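Local coordinates for malate dehydrogenase (Aeropyrum pernix, PDB 2D4A), which catalyses the reversible oxidation of (S)-malate to oxaloacetate with either NAD or NADP as the cofactor, working as a homotetramer, at residues B[2-7]-B[26-31]. Residues are numbered along the deposited sequence; the frame is centred on the assembly and turned at random.
Sequences ITILGA and LLLIAR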
# COMPACT_ATOMS: atom_id res chain seq x y z
N ILE B 2 0.55 -19.28 0.04
CA ILE B 2 1.97 -19.20 0.39
C ILE B 2 2.20 -19.94 1.71
O ILE B 2 1.64 -19.57 2.75
CB ILE B 2 2.43 -17.75 0.61
CG1 ILE B 2 2.16 -16.92 -0.65
CG2 ILE B 2 3.91 -17.71 0.95
CD1 ILE B 2 2.44 -15.43 -0.47
N THR B 3 3.03 -20.98 1.66
CA THR B 3 3.32 -21.75 2.87
C THR B 3 4.64 -21.35 3.51
O THR B 3 5.66 -21.29 2.84
CB THR B 3 3.37 -23.26 2.58
OG1 THR B 3 2.09 -23.70 2.11
CG2 THR B 3 3.72 -24.03 3.83
N ILE B 4 4.62 -21.07 4.81
CA ILE B 4 5.86 -20.75 5.51
C ILE B 4 6.19 -21.96 6.38
O ILE B 4 5.36 -22.42 7.16
CB ILE B 4 5.75 -19.52 6.46
CG1 ILE B 4 5.53 -18.22 5.69
CG2 ILE B 4 7.04 -19.35 7.23
CD1 ILE B 4 5.04 -17.08 6.52
N LEU B 5 7.39 -22.51 6.22
CA LEU B 5 7.83 -23.64 7.03
C LEU B 5 8.77 -23.09 8.08
O LEU B 5 9.93 -22.81 7.79
CB LEU B 5 8.59 -24.66 6.18
CG LEU B 5 7.75 -25.76 5.54
CD1 LEU B 5 6.42 -25.17 5.14
CD2 LEU B 5 8.47 -26.38 4.35
N GLY B 6 8.23 -22.94 9.35
CA GLY B 6 9.08 -22.38 10.35
C GLY B 6 8.47 -22.05 11.68
O GLY B 6 8.86 -22.59 12.72
N ALA B 7 7.51 -21.13 11.56
CA ALA B 7 6.92 -20.65 12.84
C ALA B 7 7.92 -20.13 13.83
O ALA B 7 7.65 -19.82 15.01
CB ALA B 7 5.96 -21.68 13.37
N LEU B 26 -1.95 -17.32 3.40
CA LEU B 26 -0.70 -17.91 3.85
C LEU B 26 -0.94 -18.90 4.97
O LEU B 26 -1.74 -18.66 5.87
CB LEU B 26 0.31 -16.81 4.24
CG LEU B 26 0.20 -15.99 5.52
CD1 LEU B 26 1.04 -14.73 5.40
CD2 LEU B 26 -1.23 -15.63 5.77
N LEU B 27 -0.27 -20.05 4.87
CA LEU B 27 -0.39 -21.15 5.83
C LEU B 27 0.94 -21.42 6.55
O LEU B 27 1.96 -21.66 5.90
CB LEU B 27 -0.84 -22.41 5.08
CG LEU B 27 -1.13 -23.76 5.76
CD1 LEU B 27 -0.11 -24.79 5.33
CD2 LEU B 27 -1.17 -23.59 7.27
N LEU B 28 0.92 -21.38 7.88
CA LEU B 28 2.10 -21.63 8.70
C LEU B 28 2.20 -23.08 9.16
O LEU B 28 1.24 -23.63 9.71
CB LEU B 28 2.08 -20.78 9.97
CG LEU B 28 2.39 -19.28 10.02
CD1 LEU B 28 3.75 -19.05 9.41
CD2 LEU B 28 1.32 -18.50 9.28
N ILE B 29 3.36 -23.70 8.96
CA ILE B 29 3.57 -25.08 9.41
C ILE B 29 4.86 -25.18 10.22
O ILE B 29 5.90 -24.62 9.84
CB ILE B 29 3.62 -26.08 8.23
CG1 ILE B 29 2.32 -26.02 7.43
CG2 ILE B 29 3.80 -27.50 8.75
CD1 ILE B 29 2.31 -26.91 6.19
N ALA B 30 4.80 -25.88 11.37
CA ALA B 30 5.92 -26.11 12.26
C ALA B 30 5.63 -27.37 13.08
O ALA B 30 4.47 -27.71 13.32
CB ALA B 30 6.14 -24.91 13.17
N ARG B 31 6.69 -28.03 13.51
CA ARG B 31 6.60 -29.26 14.28
C ARG B 31 5.97 -29.11 15.65
O ARG B 31 5.13 -29.92 16.05
CB ARG B 31 8.01 -29.87 14.40
CG ARG B 31 9.09 -28.86 14.81
CD ARG B 31 10.37 -28.98 13.95
NE ARG B 31 10.25 -28.36 12.63
CZ ARG B 31 10.11 -27.05 12.43
NH1 ARG B 31 10.06 -26.21 13.46
NH2 ARG B 31 10.02 -26.57 11.19
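The carbonyl O of Ile2 accepts a hydrogen bond from Leu27 N at 2.9 Å, the N-H arriving from above the carbonyl plane. With chi1 at -62°, Thr3 OG1 lies beside the backbone N, which leaves the methyl CG2 anti to that N and 4.0 Å from Ile29 CD1, the two side chains crossing obliquely; OG1 is hydrogen-bonded to Ser68 OG. Ile4 grips the neighbouring strand twice: its N donates to Leu27 O at 2.9 Å, in the carbonyl plane, and its O accepts a bond from Ile29 N at 3.0 Å, nearly along the C=O axis. On the other face the Leu28 methyl CD1 reaches Ile4 CB at 3.6 Å, the two side chains lying side by side and pointing the same way. Leu5 returns to the face of Thr3, its CD1 4.3 Å from Ile29 CB. Gly6 N then closes the parallel pairing on Ile29 O at 2.9 Å, and beyond it the methyls of Ala7 and Ala30 meet. This is the first beta-alpha-beta unit of the Rossmann fold, strands 2-5 and 26-29 joined through helix 9-21. Mostly aliphatic side chains pack on both faces, while the Gly6 bond ties the start of the glycine-rich turn, which probably binds NADP(+), to strand 26-29.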